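Local coordinates for polysaccharide deacetylase-like protein (PDB 4V33) that probably removes acetyl groups from polysaccharide using a bound zinc ion, and is one of two putative deacetylases required for osmotic stability and cell shape in Bacillus anthracis, at residues A168-Q173 with H216-L221; H150-Y155 with K209-A214; M174-D179 with T350-F355. One frame throughout, in Å; residues are numbered along the deposited sequence.

How the interactions relate
The three contacts lie in the C-terminal part of the chain, which forms the deacetylase domain, on one side of the chain's centre. Helix 167-179 links interactions 1 and 3, whose centres are about 10 Å apart: its N-terminal part meets helix 211-221, its C-terminal part helix 352-359. Helix 211-221 in turn links interactions 1 and 2, about 11 Å apart between centres, where F170 packs on I152 and A214. Interactions 2 and 3 do not touch, their centres being about 17 Å apart. Along the chain the order is 150-155, 168-173, 174-179, 209-214, 216-221, 350-355, so the contacts interlock and tie early, middle and C-terminal parts of the domain together.

Interaction 1: residues A168-Q173 with H216-L221; sequences ANFEAQ and HVLQKL
E171 and K220 both set CG anti to the backbone N (chi1 -178° and 176°) and run on as extended chains, which meet at about a right angle. K220 NZ reaches E171 OE2 at 2.9 Å, on the syn lone pair, and this salt bridge lies at the outer margin of the interface. The other carboxylate oxygen, E171 OE1, accepts from a water at 2.9 Å that also lies beside the lysine ammonium group.

Away from the ion pair, between the helices, the contact is apolar. V217 points at the other helix and wedges CG1 between two neighbours: it is 3.7 Å from E171 CA and equally close to F170 CD2. V217 CB sits in the plane of the F170 ring at its edge, while L218 CG comes to the same edge by F170 CE2, at 4.3 Å. L221 CD1 rests 4.0 Å from E171 O. F170 also meets Y149 edge-to-face, which ties the helix pair to strand 146-149.

The axes of the two segments come within 10.1 Å and cross at -40°. This is the packing of neighbouring outer helices 167-179 and 211-221 around the parallel strands of a β/α-barrel-like polysaccharide deacetylase domain.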
loop_
_atom_site.group_PDB
_atom_site.type_symbol
_atom_site.label_atom_id
_atom_site.label_comp_id
_atom_site.label_asym_id
_atom_site.label_seq_id
_atom_site.Cartn_x
_atom_site.Cartn_y
_atom_site.Cartn_z
ATOM N N ALA A 168 -15.487 -4.842 18.918
ATOM C CA ALA A 168 -15.343 -3.515 19.521
ATOM C C ALA A 168 -13.929 -2.956 19.373
ATOM O O ALA A 168 -13.749 -1.801 18.987
ATOM C CB ALA A 168 -15.756 -3.544 20.990
ATOM N N ASN A 169 -12.918 -3.764 19.676
ATOM C CA ASN A 169 -11.543 -3.295 19.515
ATOM C C ASN A 169 -11.155 -3.099 18.053
ATOM O O ASN A 169 -10.423 -2.154 17.723
ATOM C CB ASN A 169 -10.558 -4.210 20.244
ATOM C CG ASN A 169 -10.636 -4.046 21.746
ATOM O OD1 ASN A 169 -11.166 -3.047 22.240
ATOM N ND2 ASN A 169 -10.108 -5.014 22.480
ATOM N N PHE A 170 -11.648 -3.972 17.174
ATOM C CA PHE A 170 -11.414 -3.788 15.747
ATOM C C PHE A 170 -11.994 -2.452 15.286
ATOM O O PHE A 170 -11.340 -1.701 14.566
ATOM C CB PHE A 170 -12.016 -4.935 14.924
ATOM C CG PHE A 170 -11.865 -4.738 13.445
ATOM C CD1 PHE A 170 -10.610 -4.827 12.848
ATOM C CD2 PHE A 170 -12.962 -4.411 12.656
ATOM C CE1 PHE A 170 -10.448 -4.614 11.487
ATOM C CE2 PHE A 170 -12.812 -4.202 11.278
ATOM C CZ PHE A 170 -11.554 -4.306 10.694
ATOM N N GLU A 171 -13.214 -2.148 15.719
ATOM C CA GLU A 171 -13.828 -0.880 15.355
ATOM C C GLU A 171 -13.000 0.297 15.857
ATOM O O GLU A 171 -12.843 1.287 15.149
ATOM C CB GLU A 171 -15.270 -0.796 15.868
ATOM C CG GLU A 171 -15.961 0.503 15.467
ATOM C CD GLU A 171 -17.449 0.499 15.730
ATOM O OE1 GLU A 171 -18.048 -0.592 15.834
ATOM O OE2 GLU A 171 -18.024 1.605 15.833
ATOM N N ALA A 172 -12.470 0.190 17.075
ATOM C CA ALA A 172 -11.693 1.284 17.652
ATOM C C ALA A 172 -10.412 1.503 16.851
ATOM O O ALA A 172 -9.982 2.644 16.660
ATOM C CB ALA A 172 -11.375 1.005 19.118
ATOM N N GLN A 173 -9.816 0.411 16.381
ATOM C CA GLN A 173 -8.604 0.479 15.564
ATOM C C GLN A 173 -8.889 1.105 14.201
ATOM O O GLN A 173 -8.150 1.987 13.741
ATOM C CB GLN A 173 -7.989 -0.915 15.434
ATOM C CG GLN A 173 -7.409 -1.404 16.762
ATOM C CD GLN A 173 -7.262 -2.918 16.833
ATOM O OE1 GLN A 173 -7.256 -3.611 15.814
ATOM N NE2 GLN A 173 -7.137 -3.436 18.045
ATOM N N HIS A 216 -18.935 -5.685 8.429
ATOM C CA HIS A 216 -19.991 -4.832 8.959
ATOM C C HIS A 216 -19.448 -3.585 9.656
ATOM O O HIS A 216 -20.034 -2.511 9.548
ATOM C CB HIS A 216 -20.888 -5.633 9.902
ATOM C CG HIS A 216 -21.645 -6.726 9.216
ATOM N ND1 HIS A 216 -22.013 -7.890 9.853
ATOM C CD2 HIS A 216 -22.104 -6.829 7.947
ATOM C CE1 HIS A 216 -22.662 -8.668 9.005
ATOM N NE2 HIS A 216 -22.731 -8.047 7.840
ATOM N N VAL A 217 -18.331 -3.724 10.366
ATOM C CA VAL A 217 -17.702 -2.575 11.021
ATOM C C VAL A 217 -17.213 -1.583 9.969
ATOM O O VAL A 217 -17.400 -0.371 10.097
ATOM C CB VAL A 217 -16.529 -3.017 11.916
ATOM C CG1 VAL A 217 -15.640 -1.834 12.273
ATOM C CG2 VAL A 217 -17.051 -3.711 13.179
ATOM N N LEU A 218 -16.588 -2.100 8.916
ATOM C CA LEU A 218 -16.124 -1.230 7.839
ATOM C C LEU A 218 -17.276 -0.525 7.102
ATOM O O LEU A 218 -17.163 0.653 6.737
ATOM C CB LEU A 218 -15.217 -2.001 6.875
ATOM C CG LEU A 218 -13.887 -2.458 7.484
ATOM C CD1 LEU A 218 -13.110 -3.311 6.471
ATOM C CD2 LEU A 218 -13.056 -1.259 7.944
ATOM N N GLN A 219 -18.389 -1.229 6.905
ATOM C CA GLN A 219 -19.575 -0.607 6.317
ATOM C C GLN A 219 -20.097 0.535 7.190
ATOM O O GLN A 219 -20.521 1.574 6.686
ATOM C CB GLN A 219 -20.692 -1.630 6.134
ATOM C CG GLN A 219 -20.466 -2.612 5.011
ATOM C CD GLN A 219 -21.640 -3.548 4.848
ATOM O OE1 GLN A 219 -21.982 -4.289 5.767
ATOM N NE2 GLN A 219 -22.283 -3.499 3.691
ATOM N N LYS A 220 -20.063 0.327 8.503
ATOM C CA LYS A 220 -20.526 1.344 9.438
ATOM C C LYS A 220 -19.654 2.596 9.371
ATOM O O LYS A 220 -20.166 3.715 9.313
ATOM C CB LYS A 220 -20.540 0.789 10.862
ATOM C CG LYS A 220 -20.914 1.819 11.918
ATOM C CD LYS A 220 -20.797 1.247 13.320
ATOM C CE LYS A 220 -21.037 2.332 14.369
ATOM N NZ LYS A 220 -20.882 1.807 15.753
ATOM N N LEU A 221 -18.338 2.401 9.377
ATOM C CA LEU A 221 -17.408 3.527 9.422
ATOM C C LEU A 221 -17.322 4.264 8.091
ATOM O O LEU A 221 -16.964 5.443 8.042
ATOM C CB LEU A 221 -16.017 3.058 9.864
ATOM C CG LEU A 221 -15.945 2.571 11.316
ATOM C CD1 LEU A 221 -14.552 2.060 11.658
ATOM C CD2 LEU A 221 -16.362 3.677 12.270
HETATM O O HOH W 1 -20.908 -0.718 16.034
#

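Interaction 2: residues H150-Y155 with K209-A214; sequences HAIDDY and KNNMNA. With ACT (acetate ion), chain C.
Three asparagines close together in sequence, N210, N211 and N213, each use a side-chain amide to bind a backbone group of H150 or I152. N211 ND2 donates to H150 O at 3.0 Å, lying in the plane of that carbonyl. N213 ND2 donates to I152 O, also at 3.0 Å and nearly straight (175°), with the acceptor close to the plane of the asparagine amide. Between them I152 N donates to N210 OD1 at 2.9 Å, but from above the amide carbonyl, 64° out of its plane. N210 CG stands between its own backbone N and carbonyl carbon (chi1 63°), and OD1 also takes a weak bond from N211 ND2.

The asparagines lie where the chain leads into helix 211-221, just after strand 199-206 and the TFDDG sequence that is the first signature motif of the NodB-type deacetylases; its D206 is a zinc ligand, together with H264 and H268. The short strand 151-152 is thus gripped by side chains, while A151 pairs through its backbone with V165, in the parallel strand 164-165, and with L163 just before it.

Apolar contact is slight: I152 CG1 meets A214 CB at 3.9 Å, and F204 and F170 cover the same spot. A water bridges D153 OD2, at 2.6 Å, and N210 ND2. The CA-CB bond of H150 points away from the asparagines, and its ring touches D205, with the side chain about 4 Å from the zinc ion; NE2 donates at 2.9 Å to an acetate ion, probably from the crystallisation liquor, which F303 N also binds.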
loop_
_atom_site.group_PDB
_atom_site.type_symbol
_atom_site.label_atom_id
_atom_site.label_comp_id
_atom_site.label_asym_id
_atom_site.label_seq_id
_atom_site.Cartn_x
_atom_site.Cartn_y
_atom_site.Cartn_z
ATOM N N HIS A 150 -6.688 -11.956 12.135
ATOM C CA HIS A 150 -7.233 -13.285 11.915
ATOM C C HIS A 150 -8.725 -13.304 12.231
ATOM O O HIS A 150 -9.535 -12.956 11.374
ATOM C CB HIS A 150 -6.463 -14.325 12.725
ATOM C CG HIS A 150 -5.131 -14.658 12.135
ATOM N ND1 HIS A 150 -4.035 -13.829 12.248
ATOM C CD2 HIS A 150 -4.733 -15.711 11.381
ATOM C CE1 HIS A 150 -3.009 -14.374 11.614
ATOM N NE2 HIS A 150 -3.409 -15.507 11.070
ATOM N N ALA A 151 -9.090 -13.694 13.450
ATOM C CA ALA A 151 -10.494 -13.726 13.845
ATOM C C ALA A 151 -10.928 -12.356 14.359
ATOM O O ALA A 151 -10.184 -11.695 15.085
ATOM C CB ALA A 151 -10.714 -14.777 14.917
ATOM N N ILE A 152 -12.113 -11.917 13.943
ATOM C CA ILE A 152 -12.752 -10.734 14.521
ATOM C C ILE A 152 -14.006 -11.221 15.226
ATOM O O ILE A 152 -15.064 -11.382 14.621
ATOM C CB ILE A 152 -13.099 -9.679 13.462
ATOM C CG1 ILE A 152 -11.855 -9.315 12.639
ATOM C CG2 ILE A 152 -13.681 -8.434 14.135
ATOM C CD1 ILE A 152 -10.729 -8.671 13.450
ATOM N N ASP A 153 -13.880 -11.508 16.514
ATOM C CA ASP A 153 -14.990 -12.087 17.258
ATOM C C ASP A 153 -14.694 -11.923 18.731
ATOM O O ASP A 153 -13.534 -11.716 19.100
ATOM C CB ASP A 153 -15.148 -13.581 16.930
ATOM C CG ASP A 153 -16.562 -14.083 17.141
ATOM O OD1 ASP A 153 -17.373 -13.362 17.758
ATOM O OD2 ASP A 153 -16.863 -15.210 16.690
ATOM N N ASP A 154 -15.741 -12.006 19.554
ATOM C CA ASP A 154 -15.593 -12.012 21.007
ATOM C C ASP A 154 -15.150 -13.403 21.405
ATOM O O ASP A 154 -15.845 -14.384 21.136
ATOM C CB ASP A 154 -16.913 -11.659 21.718
ATOM C CG ASP A 154 -17.460 -10.300 21.300
ATOM O OD1 ASP A 154 -16.731 -9.294 21.422
ATOM O OD2 ASP A 154 -18.618 -10.238 20.838
ATOM N N TYR A 155 -13.985 -13.500 22.030
ATOM C CA TYR A 155 -13.424 -14.803 22.374
ATOM C C TYR A 155 -14.180 -15.439 23.537
ATOM O O TYR A 155 -14.418 -14.795 24.558
ATOM C CB TYR A 155 -11.938 -14.655 22.693
ATOM C CG TYR A 155 -11.233 -15.954 23.005
ATOM C CD1 TYR A 155 -10.931 -16.857 22.000
ATOM C CD2 TYR A 155 -10.853 -16.261 24.303
ATOM C CE1 TYR A 155 -10.277 -18.034 22.275
ATOM C CE2 TYR A 155 -10.197 -17.443 24.592
ATOM C CZ TYR A 155 -9.915 -18.325 23.570
ATOM O OH TYR A 155 -9.263 -19.503 23.844
ATOM N N LYS A 209 -15.639 -17.143 8.955
ATOM C CA LYS A 209 -16.979 -16.579 8.885
ATOM C C LYS A 209 -17.077 -15.295 9.705
ATOM O O LYS A 209 -17.751 -14.334 9.306
ATOM C CB LYS A 209 -17.993 -17.600 9.406
ATOM C CG LYS A 209 -19.440 -17.140 9.386
ATOM C CD LYS A 209 -19.981 -17.162 7.979
ATOM C CE LYS A 209 -21.503 -17.197 7.962
ATOM N NZ LYS A 209 -21.991 -17.413 6.575
ATOM N N ASN A 210 -16.383 -15.266 10.841
ATOM C CA ASN A 210 -16.447 -14.090 11.707
ATOM C C ASN A 210 -15.895 -12.825 11.058
ATOM O O ASN A 210 -16.127 -11.729 11.553
ATOM C CB ASN A 210 -15.771 -14.348 13.067
ATOM C CG ASN A 210 -14.283 -14.635 12.942
ATOM O OD1 ASN A 210 -13.538 -13.884 12.311
ATOM N ND2 ASN A 210 -13.848 -15.746 13.530
ATOM N N ASN A 211 -15.187 -12.963 9.941
ATOM C CA ASN A 211 -14.713 -11.771 9.245
ATOM C C ASN A 211 -15.867 -10.944 8.669
ATOM O O ASN A 211 -15.684 -9.780 8.311
ATOM C CB ASN A 211 -13.682 -12.118 8.168
ATOM C CG ASN A 211 -12.298 -12.424 8.746
ATOM O OD1 ASN A 211 -11.312 -12.431 8.022
ATOM N ND2 ASN A 211 -12.224 -12.681 10.046
ATOM N N MET A 212 -17.062 -11.526 8.607
ATOM C CA MET A 212 -18.250 -10.722 8.307
ATOM C C MET A 212 -18.469 -9.626 9.357
ATOM O O MET A 212 -19.054 -8.588 9.049
ATOM C CB MET A 212 -19.505 -11.590 8.156
ATOM C CG MET A 212 -19.512 -12.443 6.891
ATOM S SD MET A 212 -19.538 -11.453 5.377
ATOM C CE MET A 212 -21.267 -10.991 5.307
ATOM N N ASN A 213 -17.997 -9.848 10.584
ATOM C CA ASN A 213 -18.037 -8.787 11.598
ATOM C C ASN A 213 -17.158 -7.603 11.211
ATOM O O ASN A 213 -17.544 -6.447 11.408
ATOM C CB ASN A 213 -17.596 -9.307 12.969
ATOM C CG ASN A 213 -18.552 -10.334 13.537
ATOM O OD1 ASN A 213 -19.761 -10.276 13.300
ATOM N ND2 ASN A 213 -18.013 -11.284 14.292
ATOM N N ALA A 214 -15.973 -7.891 10.668
ATOM C CA ALA A 214 -15.084 -6.833 10.194
ATOM C C ALA A 214 -15.723 -6.075 9.040
ATOM O O ALA A 214 -15.683 -4.851 8.994
ATOM C CB ALA A 214 -13.735 -7.407 9.778
HETATM C C ACT C . -1.078 -17.302 8.715
HETATM O O ACT C . -2.218 -16.768 8.776
HETATM O OXT ACT C . -0.970 -18.517 9.031
HETATM C CH3 ACT C . 0.116 -16.519 8.280
HETATM O O HOH W 2 -15.640 -17.123 15.369
HETATM O O HOH W 3 -19.387 -13.939 15.004
#

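Interaction 3: residues M174-D179 with T350-F355; sequences MKYLKD and TTVEQF. With ACT (acetate ion), chain E.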
loop_
_atom_site.group_PDB
_atom_site.type_symbol
_atom_site.label_atom_id
_atom_site.label_comp_id
_atom_site.label_asym_id
_atom_site.label_seq_id
_atom_site.Cartn_x
_atom_site.Cartn_y
_atom_site.Cartn_z
ATOM N N MET A 174 -9.972 0.672 13.566
ATOM C CA MET A 174 -10.358 1.256 12.287
ATOM C C MET A 174 -10.755 2.724 12.441
ATOM O O MET A 174 -10.473 3.548 11.567
ATOM C CB MET A 174 -11.475 0.449 11.637
ATOM C CG MET A 174 -11.080 -0.976 11.286
ATOM S SD MET A 174 -9.723 -1.128 10.079
ATOM C CE MET A 174 -8.332 -1.470 11.155
ATOM N N LYS A 175 -11.391 3.057 13.560
ATOM C CA LYS A 175 -11.762 4.445 13.815
ATOM C C LYS A 175 -10.510 5.301 13.958
ATOM O O LYS A 175 -10.496 6.469 13.548
ATOM C CB LYS A 175 -12.634 4.558 15.074
ATOM C CG LYS A 175 -13.125 5.968 15.359
ATOM C CD LYS A 175 -14.053 5.990 16.559
ATOM C CE LYS A 175 -14.696 7.362 16.763
ATOM N NZ LYS A 175 -13.718 8.401 17.189
ATOM N N TYR A 176 -9.459 4.726 14.537
ATOM C CA TYR A 176 -8.185 5.437 14.614
ATOM C C TYR A 176 -7.674 5.772 13.207
ATOM O O TYR A 176 -7.223 6.891 12.956
ATOM C CB TYR A 176 -7.137 4.651 15.418
ATOM C CG TYR A 176 -5.822 5.396 15.528
ATOM C CD1 TYR A 176 -4.844 5.250 14.556
ATOM C CD2 TYR A 176 -5.574 6.265 16.583
ATOM C CE1 TYR A 176 -3.649 5.949 14.628
ATOM C CE2 TYR A 176 -4.376 6.966 16.664
ATOM C CZ TYR A 176 -3.420 6.794 15.682
ATOM O OH TYR A 176 -2.228 7.488 15.750
ATOM N N LEU A 177 -7.755 4.811 12.293
ATOM C CA LEU A 177 -7.341 5.062 10.915
ATOM C C LEU A 177 -8.184 6.180 10.292
ATOM O O LEU A 177 -7.661 7.080 9.610
ATOM C CB LEU A 177 -7.445 3.781 10.087
ATOM C CG LEU A 177 -6.580 2.619 10.570
ATOM C CD1 LEU A 177 -6.703 1.441 9.608
ATOM C CD2 LEU A 177 -5.131 3.063 10.685
ATOM N N LYS A 178 -9.492 6.117 10.525
ATOM C CA LYS A 178 -10.431 7.100 9.987
ATOM C C LYS A 178 -10.140 8.493 10.511
ATOM O O LYS A 178 -10.143 9.464 9.749
ATOM C CB LYS A 178 -11.871 6.712 10.340
ATOM C CG LYS A 178 -12.942 7.681 9.846
ATOM C CD LYS A 178 -14.337 7.146 10.150
ATOM C CE LYS A 178 -15.414 8.116 9.663
ATOM N NZ LYS A 178 -16.790 7.578 9.879
ATOM N N ASP A 179 -9.882 8.592 11.814
ATOM C CA ASP A 179 -9.663 9.878 12.458
ATOM C C ASP A 179 -8.290 10.495 12.195
ATOM O O ASP A 179 -8.084 11.685 12.460
ATOM C CB ASP A 179 -9.867 9.751 13.970
ATOM C CG ASP A 179 -11.305 9.490 14.339
ATOM O OD1 ASP A 179 -12.179 9.659 13.464
ATOM O OD2 ASP A 179 -11.554 9.125 15.507
ATOM N N THR A 350 -3.882 -6.157 21.944
ATOM C CA THR A 350 -3.435 -4.874 21.392
ATOM C C THR A 350 -4.410 -3.753 21.715
ATOM O O THR A 350 -5.592 -3.872 21.446
ATOM C CB THR A 350 -3.259 -4.977 19.873
ATOM O OG1 THR A 350 -2.214 -5.921 19.583
ATOM C CG2 THR A 350 -2.881 -3.613 19.282
ATOM N N THR A 351 -3.897 -2.673 22.301
ATOM C CA THR A 351 -4.694 -1.475 22.588
ATOM C C THR A 351 -4.627 -0.539 21.387
ATOM O O THR A 351 -3.821 -0.739 20.478
ATOM C CB THR A 351 -4.141 -0.715 23.804
ATOM O OG1 THR A 351 -2.853 -0.163 23.486
ATOM C CG2 THR A 351 -4.012 -1.636 25.017
ATOM N N VAL A 352 -5.443 0.511 21.394
ATOM C CA VAL A 352 -5.378 1.474 20.299
ATOM C C VAL A 352 -4.031 2.197 20.289
ATOM O O VAL A 352 -3.484 2.494 19.224
ATOM C CB VAL A 352 -6.552 2.465 20.334
ATOM C CG1 VAL A 352 -6.425 3.494 19.210
ATOM C CG2 VAL A 352 -7.849 1.713 20.177
ATOM N N GLU A 353 -3.487 2.452 21.475
ATOM C CA GLU A 353 -2.180 3.082 21.595
ATOM C C GLU A 353 -1.078 2.196 20.994
ATOM O O GLU A 353 -0.202 2.676 20.277
ATOM C CB GLU A 353 -1.876 3.390 23.063
ATOM C CG GLU A 353 -2.785 4.462 23.691
ATOM C CD GLU A 353 -4.212 3.991 24.007
ATOM O OE1 GLU A 353 -4.466 2.778 24.217
ATOM O OE2 GLU A 353 -5.097 4.879 24.079
ATOM N N GLN A 354 -1.121 0.903 21.293
ATOM C CA GLN A 354 -0.142 -0.024 20.730
ATOM C C GLN A 354 -0.306 -0.143 19.218
ATOM O O GLN A 354 0.678 -0.199 18.470
ATOM C CB GLN A 354 -0.269 -1.393 21.399
ATOM C CG GLN A 354 0.276 -1.415 22.809
ATOM C CD GLN A 354 -0.032 -2.707 23.534
ATOM O OE1 GLN A 354 -1.115 -3.281 23.382
ATOM N NE2 GLN A 354 0.918 -3.171 24.346
ATOM N N PHE A 355 -1.559 -0.187 18.779
ATOM C CA PHE A 355 -1.902 -0.204 17.358
ATOM C C PHE A 355 -1.284 1.011 16.665
ATOM O O PHE A 355 -0.554 0.880 15.664
ATOM C CB PHE A 355 -3.439 -0.184 17.237
ATOM C CG PHE A 355 -3.962 -0.092 15.820
ATOM C CD1 PHE A 355 -4.063 -1.231 15.026
ATOM C CD2 PHE A 355 -4.401 1.123 15.306
ATOM C CE1 PHE A 355 -4.575 -1.142 13.729
ATOM C CE2 PHE A 355 -4.910 1.208 14.017
ATOM C CZ PHE A 355 -4.990 0.074 13.234
HETATM C C ACT E . -0.695 9.057 13.022
HETATM O O ACT E . -1.056 7.896 13.305
HETATM O OXT ACT E . -0.263 9.219 11.862
HETATM C CH3 ACT E . -0.775 10.180 14.013
#
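F355 turns the edge of its ring to helix 167-179, with L177 CD2 and Y176 CD1 near the ring plane beside F355 CE2. The leucine methyl is the nearer of the two, L177 CD2 lying 3.8 Å from F355 CE2, and its CG rests beside CZ at about a right-angled crossing of the two side chains. M174 CE reaches the tip of the same ring obliquely, 4.2 Å from F355 CZ. The Y176 ring is met obliquely by V352 CG1, which is 3.9 Å from Y176 CD2, and by F355 CE2. At the edge of the tyrosine, near its plane, lies an acetate oxygen, to which Y176 OH donates at 2.7 Å; Y182 OH and K198 NZ bind the same acetate, which probably came from the crystallisation liquor.

Both aromatic residues carry CG anti to the backbone N (Y176 chi1 -179°, F355 chi1 176°), each CG thus held away from its own backbone N, and the CA-CB bonds of both are directed at the other segment. F355 reaches L147 and Y149 of strand 146-149, while L177 and M174 lean on V202 of strand 199-206. The C-terminal helix 352-359 and helix 167-179 thus lie side by side over the parallel sheet of the deacetylase domain.

Helix 352-359 starts with a capping box. T351 OG1 accepts from Q354 N at 3.0 Å, and Q354 OE1 accepts from T351 N at the same distance.

No hydrogen bond crosses between the two segments, which implies that their fit depends on the shape of the van der Waals contacts round the two rings, while the one polar group of the touching side chains, Y176 OH, bonds to the acetate instead.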